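Local coordinates for uncharacterized protein (Bacteroides caccae, PDB 3NO2), which is of unknown function but folds into a six-bladed beta-propeller, a scaffold that in other proteins often carries a ligand-binding or catalytic site near its axis, at residues C39-A44 with S269-I274; I27-Y31 with K59-R63; R128-N133 with F168-F172; A181-C187 with L212-L218; Y54-A58 with N70-P74. One frame throughout, in Å; residues are numbered along the deposited sequence. Where two conformers were deposited one is given.

Contact 1: C39-A44 with S269-I274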
# COMPACT_ATOMS: atom_id res chain seq x y z
N CYS A 39 5.87 -4.97 7.40
CA CYS A 39 5.53 -3.66 6.86
C CYS A 39 4.99 -3.75 5.45
O CYS A 39 5.71 -4.10 4.51
CB CYS A 39 6.72 -2.71 6.88
SG CYS A 39 6.37 -1.12 6.13
N ASN A 40 3.68 -3.47 5.33
CA ASN A 40 2.99 -3.35 4.03
C ASN A 40 2.52 -1.95 3.69
O ASN A 40 1.89 -1.80 2.65
CB ASN A 40 1.83 -4.34 3.94
CG ASN A 40 2.30 -5.78 3.78
OD1 ASN A 40 2.97 -6.10 2.75
ND2 ASN A 40 1.97 -6.66 4.72
N SER A 41 2.82 -0.97 4.55
CA SER A 41 2.47 0.42 4.32
C SER A 41 3.55 1.36 4.87
O SER A 41 3.86 1.33 6.07
CB SER A 41 1.17 0.79 5.03
OG SER A 41 0.06 0.08 4.43
N VAL A 42 4.07 2.21 3.98
CA VAL A 42 4.89 3.37 4.31
C VAL A 42 4.28 4.61 3.70
O VAL A 42 3.63 4.54 2.64
CB VAL A 42 6.36 3.23 3.86
CG1 VAL A 42 7.03 2.00 4.45
CG2 VAL A 42 6.53 3.20 2.33
N ALA A 43 4.49 5.76 4.31
CA ALA A 43 3.97 7.03 3.80
C ALA A 43 4.83 8.16 4.36
O ALA A 43 5.46 8.03 5.40
CB ALA A 43 2.48 7.21 4.19
N ALA A 44 4.90 9.25 3.61
CA ALA A 44 5.64 10.47 4.00
C ALA A 44 4.72 11.63 4.10
O ALA A 44 3.78 11.78 3.30
CB ALA A 44 6.75 10.77 3.00
N SER A 269 6.55 -3.93 -1.14
CA SER A 269 5.10 -3.95 -1.33
C SER A 269 4.47 -2.58 -1.18
O SER A 269 3.28 -2.43 -1.47
CB SER A 269 4.39 -4.94 -0.41
OG SER A 269 4.61 -4.62 0.95
N THR A 270 5.24 -1.56 -0.77
CA THR A 270 4.72 -0.23 -0.51
C THR A 270 5.76 0.82 -0.87
O THR A 270 6.97 0.62 -0.69
CB THR A 270 4.23 -0.12 0.96
OG1 THR A 270 3.76 1.21 1.27
CG2 THR A 270 5.29 -0.51 1.99
N ILE A 271 5.26 1.97 -1.32
CA ILE A 271 6.10 3.09 -1.78
C ILE A 271 5.43 4.40 -1.53
O ILE A 271 4.21 4.50 -1.66
CB ILE A 271 6.41 2.93 -3.28
CG1 ILE A 271 7.34 4.00 -3.80
CG2 ILE A 271 5.13 2.91 -4.13
CD1 ILE A 271 8.00 3.64 -5.14
N CYS A 272 6.22 5.45 -1.26
CA CYS A 272 5.72 6.82 -1.24
C CYS A 272 6.86 7.75 -1.69
O CYS A 272 7.93 7.65 -1.12
CB CYS A 272 5.31 7.23 0.22
SG CYS A 272 4.28 8.72 0.20
N PRO A 273 6.61 8.70 -2.60
CA PRO A 273 7.63 9.76 -2.78
C PRO A 273 7.91 10.50 -1.48
O PRO A 273 7.00 10.69 -0.66
CB PRO A 273 6.95 10.70 -3.81
CG PRO A 273 6.03 9.77 -4.59
CD PRO A 273 5.46 8.88 -3.49
N ILE A 274 9.16 10.91 -1.25
CA ILE A 274 9.53 11.67 -0.05
C ILE A 274 10.50 12.76 -0.43
O ILE A 274 11.29 12.60 -1.34
CB ILE A 274 10.09 10.71 1.03
CG1 ILE A 274 10.26 11.46 2.37
CG2 ILE A 274 11.43 10.06 0.62
CD1 ILE A 274 10.49 10.55 3.56
O HOH W 1 2.44 5.36 0.26
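Thr270 and Val42 face each other where the innermost strands of two neighbouring propeller blades, 270-274 and 41-44, run side by side. The short strand segments lie 4° from parallel with a closest axis approach of 5.7 Å, and no backbone ladder forms: side chains and a water bridge them. Thr270 has OG1 anti to its backbone N (chi1 177°), which presents the hydroxyl to the other strand. There Thr270 OG1 accepts the N-H of Val42 at 2.9 Å, nearly straight at 163°. Thr270 OG1 in turn donates to Gln217 OE1, so the hydroxyl both accepts and donates. The Thr270 methyl CG2 packs against Val42 CG1 at 3.9 Å, the two side chains crossing at a slant. Further along, the thiol of Cys272 does a similar job, Ala44 N donating to Cys272 SG over 3.5 Å. Between the Thr270 and Cys272 bonds a water sits 2.8 Å from Val42 O and 2.7 Å from Ile271 O. At the other end Ser269 OG donates to Asn40 OD1 at 2.8 Å, tilted slightly from the amide plane. A citrate, probably from the crystallisation liquor, lies beside Asn40. Ala44 CB meets Ile274 CG1 at 3.6 Å. Ser269 and Thr270 both face Gly10 in a classic beta bulge, as the C-terminal strand completes the N-terminal blade: the 'Velcro' ring closure typical of beta-propellers.

Contact 2: I27-Y31 with K59-R63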
# COMPACT_ATOMS: atom_id res chain seq x y z
N ILE A 27 20.19 3.11 -2.00
CA ILE A 27 19.57 3.27 -0.66
C ILE A 27 20.39 4.32 0.10
O ILE A 27 21.63 4.13 0.31
CB ILE A 27 19.54 1.94 0.09
CG1 ILE A 27 18.54 1.01 -0.57
CG2 ILE A 27 19.16 2.16 1.59
CD1 ILE A 27 18.44 -0.41 0.06
N VAL A 28 19.77 5.44 0.47
CA VAL A 28 20.47 6.51 1.16
C VAL A 28 20.16 6.57 2.66
O VAL A 28 20.78 7.34 3.38
CB VAL A 28 20.24 7.86 0.50
CG1 VAL A 28 20.77 7.82 -0.97
CG2 VAL A 28 18.78 8.30 0.56
N TRP A 29 19.19 5.78 3.12
CA TRP A 29 18.74 5.79 4.51
C TRP A 29 17.95 4.52 4.75
O TRP A 29 17.22 4.07 3.83
CB TRP A 29 17.82 6.98 4.71
CG TRP A 29 17.12 7.13 6.06
CD1 TRP A 29 17.54 7.88 7.11
CD2 TRP A 29 15.85 6.58 6.44
NE1 TRP A 29 16.61 7.82 8.14
CE2 TRP A 29 15.57 7.02 7.75
CE3 TRP A 29 14.95 5.75 5.82
CZ2 TRP A 29 14.39 6.67 8.42
CZ3 TRP A 29 13.77 5.39 6.49
CH2 TRP A 29 13.52 5.85 7.77
N GLU A 30 18.15 3.89 5.90
CA GLU A 30 17.35 2.75 6.36
C GLU A 30 16.88 2.96 7.80
O GLU A 30 17.44 3.80 8.57
CB GLU A 30 18.09 1.40 6.27
CG GLU A 30 18.35 0.94 4.85
CD GLU A 30 19.00 -0.43 4.72
OE1 GLU A 30 19.55 -0.94 5.74
OE2 GLU A 30 18.97 -1.00 3.60
N TYR A 31 15.86 2.20 8.16
CA TYR A 31 15.38 2.13 9.54
C TYR A 31 14.94 0.69 9.80
O TYR A 31 14.27 0.08 8.96
CB TYR A 31 14.22 3.10 9.73
CG TYR A 31 13.67 3.22 11.13
CD1 TYR A 31 12.67 2.37 11.60
CD2 TYR A 31 14.17 4.18 12.01
CE1 TYR A 31 12.16 2.47 12.87
CE2 TYR A 31 13.66 4.30 13.32
CZ TYR A 31 12.64 3.43 13.74
OH TYR A 31 12.10 3.54 15.01
N LYS A 59 3.57 3.62 13.51
CA LYS A 59 4.26 4.72 14.16
C LYS A 59 4.72 5.76 13.18
O LYS A 59 4.87 5.48 11.97
CB LYS A 59 5.39 4.27 15.02
CG LYS A 59 6.59 3.70 14.29
CD LYS A 59 7.75 3.38 15.24
CE LYS A 59 7.41 2.23 16.21
NZ LYS A 59 8.47 2.05 17.22
N MSE A 60 4.93 6.98 13.67
CA MSE A 60 5.51 8.08 12.90
C MSE A 60 6.87 8.44 13.53
O MSE A 60 6.98 8.52 14.75
CB MSE A 60 4.55 9.29 12.86
CG MSE A 60 5.02 10.39 11.93
SE MSE A 60 3.80 11.85 11.70
CE MSE A 60 2.76 11.10 10.33
N ILE A 61 7.86 8.63 12.67
CA ILE A 61 9.22 8.99 13.06
C ILE A 61 9.66 10.20 12.24
O ILE A 61 9.15 10.49 11.16
CB ILE A 61 10.21 7.82 12.87
CG1 ILE A 61 10.31 7.37 11.40
CG2 ILE A 61 9.79 6.62 13.73
CD1 ILE A 61 11.42 6.32 11.11
N THR A 62 10.68 10.87 12.76
CA THR A 62 11.32 11.93 12.02
C THR A 62 12.28 11.34 11.06
O THR A 62 12.71 10.21 11.20
CB THR A 62 12.06 12.89 12.99
OG1 THR A 62 13.14 12.18 13.61
CG2 THR A 62 11.15 13.52 14.06
N ARG A 63 12.75 12.18 10.13
CA ARG A 63 13.67 11.77 9.17
C ARG A 63 14.98 11.34 9.80
O ARG A 63 15.68 10.52 9.23
CB ARG A 63 13.86 12.88 8.13
CG ARG A 63 14.77 12.56 6.99
CD ARG A 63 14.34 11.34 6.16
NE ARG A 63 15.24 11.22 5.00
CZ ARG A 63 16.51 10.85 5.07
NH1 ARG A 63 17.06 10.52 6.24
NH2 ARG A 63 17.24 10.79 3.96
O HOH W 2 10.85 1.28 16.02
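Tyr31 and Trp29 project from one strand toward Ile61, whose CD1 serves both rings differently. Over Tyr31 the methyl stands above the ring face: Ile61 CD1 is 3.7 Å from the centroid of the Tyr31 ring and 16° off its normal, a CH-pi contact. Against Trp29 the same Ile61 CD1 lies at the edge, in the indole plane, 4.0 Å from Trp29 CH2. Ile61 achieves this by holding CG1 between its backbone N and carbonyl carbon (chi1 61°), which lifts CD1 toward the rings. The strands belong to adjacent propeller blades, 26-32 being the edge strand on the outside of its blade, and their axes come no closer than 12.0 Å, a gap filled mainly by side chains. Arg63 bends at chi2 and brings its guanidinium over the face of Trp29, with Arg63 CZ 4.1 Å from the centroid of the Trp29 five-membered ring. This cation-pi pair is tilted, the planes being 54° apart; the fine placement of the guanidinium is doubtful, because it is modelled too close to the ring. Arg63 NH2 also salt-bridges the terminal carboxylate of Glu276. At the Tyr31 end a water lies 2.8 Å from Tyr31 OH and accepts from Lys59 NZ, itself salt-bridged to Glu67.

Contact 3: R128-N133 with F168-F172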
# COMPACT_ATOMS: atom_id res chain seq x y z
N ARG A 128 -4.90 -5.15 3.54
CA ARG A 128 -3.61 -4.50 3.68
C ARG A 128 -3.84 -2.99 3.70
O ARG A 128 -3.90 -2.41 4.81
CB ARG A 128 -2.62 -4.99 2.63
CG ARG A 128 -2.32 -6.47 2.78
CD ARG A 128 -1.54 -6.80 4.05
NE ARG A 128 -1.30 -8.24 4.18
CZ ARG A 128 -2.12 -9.12 4.70
NH1 ARG A 128 -3.27 -8.76 5.22
NH2 ARG A 128 -1.82 -10.42 4.61
N GLN A 129 -4.03 -2.32 2.56
CA GLN A 129 -4.10 -0.86 2.51
C GLN A 129 -5.53 -0.37 2.24
O GLN A 129 -6.00 -0.37 1.10
CB GLN A 129 -3.19 -0.33 1.40
CG GLN A 129 -1.75 -0.78 1.50
CD GLN A 129 -0.81 0.10 0.67
OE1 GLN A 129 -1.23 0.82 -0.25
NE2 GLN A 129 0.49 0.04 0.96
N ILE A 130 -6.20 0.07 3.28
CA ILE A 130 -7.46 0.77 3.21
C ILE A 130 -7.21 2.20 2.71
O ILE A 130 -6.13 2.75 2.90
CB ILE A 130 -8.14 0.74 4.58
CG1 ILE A 130 -8.57 -0.68 4.93
CG2 ILE A 130 -9.34 1.71 4.64
CD1 ILE A 130 -9.24 -0.86 6.33
N ASN A 131 -8.17 2.77 2.02
CA ASN A 131 -8.12 4.14 1.52
C ASN A 131 -9.47 4.82 1.83
O ASN A 131 -10.41 4.20 2.28
CB ASN A 131 -7.77 4.14 0.02
CG ASN A 131 -7.06 5.39 -0.42
OD1 ASN A 131 -7.03 6.41 0.28
ND2 ASN A 131 -6.39 5.29 -1.56
N LYS A 132 -9.51 6.13 1.64
CA LYS A 132 -10.67 6.98 1.93
C LYS A 132 -11.09 7.66 0.63
O LYS A 132 -10.24 8.26 -0.03
CB LYS A 132 -10.29 7.97 3.00
CG LYS A 132 -11.49 8.80 3.52
CD LYS A 132 -11.06 9.73 4.66
CE LYS A 132 -12.24 10.49 5.20
NZ LYS A 132 -11.84 11.39 6.35
N ASN A 133 -12.37 7.60 0.28
CA ASN A 133 -12.81 8.14 -1.00
C ASN A 133 -13.38 9.56 -0.79
O ASN A 133 -13.37 10.09 0.31
CB ASN A 133 -13.79 7.19 -1.68
CG ASN A 133 -15.10 7.01 -0.95
OD1 ASN A 133 -15.51 7.82 -0.11
ND2 ASN A 133 -15.85 5.96 -1.35
N PHE A 168 -5.07 -5.77 -2.55
CA PHE A 168 -4.05 -5.23 -1.65
C PHE A 168 -4.20 -3.75 -1.31
O PHE A 168 -3.84 -3.35 -0.19
CB PHE A 168 -2.67 -5.52 -2.27
CG PHE A 168 -1.51 -4.97 -1.47
CD1 PHE A 168 -0.92 -5.72 -0.47
CD2 PHE A 168 -1.01 -3.71 -1.70
CE1 PHE A 168 0.13 -5.22 0.30
CE2 PHE A 168 0.02 -3.22 -0.93
CZ PHE A 168 0.56 -3.96 0.08
N SER A 169 -4.68 -2.93 -2.24
CA SER A 169 -4.69 -1.50 -2.07
C SER A 169 -5.56 -0.87 -3.13
O SER A 169 -5.95 -1.57 -4.12
CB SER A 169 -3.27 -0.97 -2.17
OG SER A 169 -3.23 0.45 -1.95
N SER A 170 -5.86 0.41 -2.98
CA SER A 170 -6.50 1.20 -4.02
C SER A 170 -5.77 2.54 -4.11
O SER A 170 -5.20 3.01 -3.14
CB SER A 170 -7.98 1.41 -3.71
OG SER A 170 -8.21 2.20 -2.59
N ALA A 171 -5.86 3.15 -5.27
CA ALA A 171 -5.30 4.50 -5.48
C ALA A 171 -6.16 5.23 -6.50
O ALA A 171 -6.71 4.64 -7.41
CB ALA A 171 -3.85 4.44 -6.00
N PHE A 172 -6.30 6.53 -6.31
CA PHE A 172 -7.20 7.32 -7.15
C PHE A 172 -6.49 7.93 -8.35
O PHE A 172 -5.31 8.30 -8.30
CB PHE A 172 -7.81 8.41 -6.28
CG PHE A 172 -8.63 7.87 -5.18
CD1 PHE A 172 -9.84 7.22 -5.45
CD2 PHE A 172 -8.19 7.95 -3.86
CE1 PHE A 172 -10.58 6.68 -4.40
CE2 PHE A 172 -8.93 7.40 -2.84
CZ PHE A 172 -10.11 6.77 -3.10
O HOH W 3 -8.16 0.59 -0.43
O HOH W 4 -4.79 7.33 -3.58
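The ring of Phe168 is approached obliquely by Arg128 and Gln129, neither squarely over a face nor at an edge. Arg128 touches it with its aliphatic base, Arg128 CB lying 3.6 Å from Phe168 CD1, and the two side chains cross at about a right angle. The Gln129 amide, inclined 39° to the ring, brings Gln129 CD to 3.8 Å from Phe168 CE2. Phe172 is likewise met at a slant, by Lys132 O at 3.2 Å from Phe172 CE2 and by the amide of Asn131. These residues come from the innermost strands of consecutive propeller blades and the residues leading into them; the two segments run in similar directions, 22° apart, side by side next to the central axis. Just ahead of the strands one backbone bond crosses, Gln129 N to Phe168 O at 2.9 Å. Gln129 CG lies anti to the carbonyl carbon (chi1 -55°), and the chain stays extended beyond it, so that Gln129 OE1 accepts from Ser169 OG at 2.7 Å. The other end of that amide, Gln129 NE2, binds Asn40 O and Gln217 OE1; three partners thus fix its rotation. Further along the chain, Asn131 ND2 reaches Ser170 O at 3.0 Å, from above the carbonyl plane, while Asn131 OD1 accepts from Lys132 N. A water links Gln129 O to Ser170 OG. Arg128 NH2 turns away to His124 O and a citrate.

Contact 4: A181-C187 with L212-L218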
# COMPACT_ATOMS: atom_id res chain seq x y z
N ALA A 181 -5.14 -2.86 -6.80
CA ALA A 181 -4.10 -3.85 -6.93
C ALA A 181 -4.66 -5.21 -6.51
O ALA A 181 -5.19 -5.33 -5.41
CB ALA A 181 -2.93 -3.50 -6.03
N CYS A 182 -4.54 -6.22 -7.37
CA CYS A 182 -5.17 -7.52 -7.05
C CYS A 182 -4.22 -8.62 -6.59
O CYS A 182 -4.55 -9.79 -6.61
CB CYS A 182 -6.10 -7.96 -8.18
SG CYS A 182 -7.53 -6.90 -8.41
N GLY A 183 -3.05 -8.24 -6.09
CA GLY A 183 -2.20 -9.18 -5.38
C GLY A 183 -1.80 -10.36 -6.24
O GLY A 183 -1.21 -10.20 -7.30
N ASP A 184 -2.17 -11.56 -5.79
CA ASP A 184 -1.84 -12.80 -6.48
C ASP A 184 -2.53 -12.98 -7.85
O ASP A 184 -2.12 -13.86 -8.63
CB ASP A 184 -2.13 -14.04 -5.61
CG ASP A 184 -1.29 -14.09 -4.37
OD1 ASP A 184 -0.12 -14.17 -4.46
OD2 ASP A 184 -1.81 -13.94 -3.22
N ALA A 185 -3.51 -12.15 -8.20
CA ALA A 185 -4.09 -12.26 -9.54
C ALA A 185 -3.16 -11.69 -10.60
O ALA A 185 -3.50 -11.77 -11.78
CB ALA A 185 -5.45 -11.58 -9.61
N HIS A 186 -2.01 -11.13 -10.22
CA HIS A 186 -1.03 -10.67 -11.23
C HIS A 186 -1.59 -9.58 -12.09
O HIS A 186 -1.22 -9.45 -13.26
CB HIS A 186 -0.49 -11.82 -12.11
CG HIS A 186 -0.22 -13.10 -11.36
ND1 HIS A 186 0.59 -13.15 -10.24
CD2 HIS A 186 -0.69 -14.36 -11.54
CE1 HIS A 186 0.64 -14.40 -9.79
NE2 HIS A 186 -0.13 -15.16 -10.57
N CYS A 187 -2.49 -8.78 -11.55
CA CYS A 187 -3.16 -7.75 -12.31
C CYS A 187 -3.64 -6.63 -11.39
O CYS A 187 -3.61 -6.72 -10.15
CB CYS A 187 -4.38 -8.33 -13.07
SG CYS A 187 -5.75 -8.85 -12.01
N LEU A 212 4.38 -9.67 -13.87
CA LEU A 212 3.76 -9.29 -12.60
C LEU A 212 3.59 -10.50 -11.71
O LEU A 212 3.04 -11.53 -12.14
CB LEU A 212 2.42 -8.62 -12.82
CG LEU A 212 2.47 -7.29 -13.61
CD1 LEU A 212 1.06 -6.76 -13.92
CD2 LEU A 212 3.32 -6.21 -12.87
N PHE A 213 4.13 -10.39 -10.50
CA PHE A 213 4.01 -11.41 -9.46
C PHE A 213 2.84 -11.02 -8.55
O PHE A 213 1.71 -11.02 -9.02
CB PHE A 213 5.36 -11.55 -8.76
CG PHE A 213 6.40 -12.18 -9.66
CD1 PHE A 213 6.52 -13.56 -9.70
CD2 PHE A 213 7.14 -11.46 -10.54
CE1 PHE A 213 7.45 -14.18 -10.58
CE2 PHE A 213 8.05 -12.08 -11.39
CZ PHE A 213 8.19 -13.40 -11.40
N PHE A 214 3.08 -10.60 -7.30
CA PHE A 214 1.99 -10.11 -6.46
C PHE A 214 1.93 -8.62 -6.69
O PHE A 214 2.87 -7.89 -6.36
CB PHE A 214 2.30 -10.45 -4.99
CG PHE A 214 1.27 -9.98 -3.99
CD1 PHE A 214 1.21 -8.65 -3.63
CD2 PHE A 214 0.38 -10.88 -3.43
CE1 PHE A 214 0.26 -8.23 -2.72
CE2 PHE A 214 -0.54 -10.47 -2.51
CZ PHE A 214 -0.64 -9.16 -2.15
N VAL A 215 0.83 -8.14 -7.23
CA VAL A 215 0.65 -6.72 -7.55
C VAL A 215 0.25 -6.04 -6.23
O VAL A 215 -0.88 -6.20 -5.74
CB VAL A 215 -0.32 -6.44 -8.68
CG1 VAL A 215 -0.51 -4.93 -8.88
CG2 VAL A 215 0.17 -7.12 -9.95
N ALA A 216 1.22 -5.36 -5.62
CA ALA A 216 1.11 -4.67 -4.32
C ALA A 216 0.79 -3.18 -4.61
O ALA A 216 0.02 -2.86 -5.52
CB ALA A 216 2.31 -4.94 -3.43
N GLN A 217 1.37 -2.24 -3.89
CA GLN A 217 0.90 -0.87 -4.02
C GLN A 217 1.12 -0.32 -5.42
O GLN A 217 2.19 -0.50 -6.04
CB GLN A 217 1.57 0.05 -3.00
CG GLN A 217 0.90 1.42 -2.87
CD GLN A 217 1.44 2.25 -1.73
OE1 GLN A 217 2.22 1.74 -0.90
NE2 GLN A 217 0.98 3.50 -1.62
N LEU A 218 0.12 0.43 -5.86
CA LEU A 218 0.13 1.22 -7.09
C LEU A 218 0.16 2.68 -6.72
O LEU A 218 -0.63 3.11 -5.85
CB LEU A 218 -1.15 0.91 -7.88
CG LEU A 218 -1.43 -0.57 -8.18
CD1 LEU A 218 -2.84 -0.68 -8.83
CD2 LEU A 218 -0.37 -1.17 -9.07
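Ala181 begins the contact with a tight fit, its CB lying 3.1 Å from Ala216 O and also packing on Leu218 CG at 3.9 Å. Cys182 then opens a type II' turn through Ala185, and its N-H bonds back to Cys187 O across the loop. Gly183 to Ala185 were modelled in two conformers; in the one described, Gly183 pairs with Val215 in a single antiparallel hydrogen-bonded bridge. Gly183 N gives to Val215 O at 3.0 Å in the carbonyl plane, on a lone pair, though bent to 134°; the return bond, Val215 N to Gly183 O, is 2.9 Å. The same oxygen takes His186 N on the opposite face of its carbonyl plane, closing a type I turn. Gly183 CA also sits over the centre of the Phe214 ring, 3.5 Å from its centroid and 7° off the normal, a clear CH-pi contact. At the edge of that ring stands Asp184, its OD1 3.5 Å from Phe214 CD2; the carboxylate's hydrogen bonds are to His234 and Thr166. His186 uses the N-H in its ring plane: ND1 donates to Phe213 O at 2.7 Å, almost straight at 173°, while Asp184 O lies over its ring face. On the backbone of Cys187 the Val215 methyl CG2 packs in van der Waals contact. The loop joins strands 178-181 and 187-191 of one blade and abuts strand 214-220, the first of the next, with Trp231 on strand 226-231 packing edge-to-face on Phe214.

Contact 5: Y54-A58 with N70-P74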
# COMPACT_ATOMS: atom_id res chain seq x y z
N TYR A 54 3.50 -1.84 10.90
CA TYR A 54 4.41 -2.94 11.15
C TYR A 54 3.76 -4.18 11.76
O TYR A 54 4.44 -5.03 12.34
CB TYR A 54 5.63 -2.47 11.93
CG TYR A 54 5.39 -1.89 13.31
CD1 TYR A 54 5.40 -2.71 14.42
CD2 TYR A 54 5.26 -0.53 13.51
CE1 TYR A 54 5.23 -2.20 15.70
CE2 TYR A 54 5.08 -0.00 14.80
CZ TYR A 54 5.05 -0.86 15.87
OH TYR A 54 4.91 -0.38 17.15
N SER A 55 2.44 -4.28 11.57
CA SER A 55 1.61 -5.41 12.02
C SER A 55 1.30 -5.34 13.49
O SER A 55 0.13 -5.30 13.91
CB SER A 55 2.18 -6.78 11.60
OG SER A 55 1.13 -7.75 11.71
N LYS A 56 2.32 -5.21 14.32
CA LYS A 56 2.11 -5.01 15.76
C LYS A 56 1.71 -3.58 16.10
O LYS A 56 1.30 -3.32 17.24
CB LYS A 56 3.37 -5.42 16.56
CG LYS A 56 3.77 -6.88 16.38
CD LYS A 56 2.66 -7.84 16.68
CE LYS A 56 3.13 -9.29 16.75
NZ LYS A 56 3.74 -9.77 15.53
N GLY A 57 1.69 -2.67 15.14
CA GLY A 57 1.32 -1.27 15.39
C GLY A 57 1.63 -0.43 14.20
O GLY A 57 1.95 -0.95 13.12
N ALA A 58 1.51 0.89 14.35
CA ALA A 58 1.93 1.88 13.35
C ALA A 58 2.58 3.01 14.11
O ALA A 58 2.18 3.32 15.25
CB ALA A 58 0.73 2.43 12.54
N ASN A 70 3.20 6.41 18.43
CA ASN A 70 3.03 4.99 18.14
C ASN A 70 1.65 4.58 18.59
O ASN A 70 1.16 5.03 19.66
CB ASN A 70 4.04 4.17 18.92
CG ASN A 70 3.97 2.71 18.64
OD1 ASN A 70 4.23 2.30 17.51
ND2 ASN A 70 3.57 1.90 19.62
N ILE A 71 1.00 3.74 17.81
CA ILE A 71 -0.25 3.08 18.20
C ILE A 71 -0.08 1.58 18.05
O ILE A 71 0.24 1.10 16.95
CB ILE A 71 -1.42 3.57 17.37
CG1 ILE A 71 -1.61 5.08 17.58
CG2 ILE A 71 -2.73 2.74 17.73
CD1 ILE A 71 -2.72 5.69 16.63
N ALA A 72 -0.26 0.83 19.12
CA ALA A 72 -0.20 -0.62 19.09
C ALA A 72 -1.49 -1.22 18.57
O ALA A 72 -2.60 -0.74 18.88
CB ALA A 72 0.10 -1.14 20.51
N ALA A 73 -1.39 -2.28 17.76
CA ALA A 73 -2.54 -3.12 17.47
C ALA A 73 -2.86 -3.98 18.70
O ALA A 73 -1.94 -4.43 19.38
CB ALA A 73 -2.28 -4.00 16.30
N PRO A 74 -4.13 -4.25 18.96
CA PRO A 74 -4.45 -5.20 20.02
C PRO A 74 -3.94 -6.59 19.74
O PRO A 74 -3.63 -6.92 18.60
CB PRO A 74 -6.00 -5.17 20.06
CG PRO A 74 -6.38 -3.87 19.45
CD PRO A 74 -5.34 -3.63 18.39
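Tyr54, in the conformer described, reaches toward Asn70 with its hydroxyl, from a loop that leads into strand 57-61. From CB the ring leaves in the position between backbone N and carbonyl carbon (chi1 61°), which folds it back over its own turn. Its CD2 lies 3.4 Å from Gly57 O, which sits above one face toward the rim. The ring also stacks with Trp37, and farther out CE2 touches the aliphatic part of Lys59. At the tip, Tyr54 OH is 2.8 Å from the Asn70 atom modelled as OD1, in line with the ring plane; that amide is probably turned over, so the pair may be a hydrogen bond. Ring and amide are nearly coplanar, 16° apart. Behind the tyrosine runs the antiparallel ladder of the hairpin 57-61/67-72, the outer half of a propeller blade. Ala58 and Ile71 form a hydrogen-bonded pair: Ala58 N gives to Ile71 O at 2.9 Å and Ile71 N returns to Ala58 O at 2.8 Å. Gly57 and Ala72 are the neighbouring non-hydrogen-bonded pair, drawn close, with Gly57 CA only 3.0 Å from Ile71 O. Ala73 N then donates to Lys56 O over 2.9 Å, from above that carbonyl plane. The contact is thus held mainly by main-chain bonds, with Ala73 CB resting on Ser55 O, so its register probably depends little on side-chain identity apart from the possible Tyr54-Asn70 bond.

Overall arrangement
Contacts 1 and 3 are centred about 7 Å from the chain centre and contact 4 about 11 Å, all largely buried; the centres of contacts 2 and 5 lie about 17 and 16 Å from the chain centre, and both are partly exposed. Four contacts join successive blades, whereas contact 5 is internal to one and shares strand 57-61 with contact 2. Chemistry follows position: polar side chains and waters bridge the inner strands in contacts 1 and 3, rings and a cation-pi pair fill the wider outer gap in contact 2, and backbone pairing dominates contact 5, with contact 4 combining pairing and ring packing. Gln129 and Gln217 tie contacts 1, 3 and 4 into one polar network.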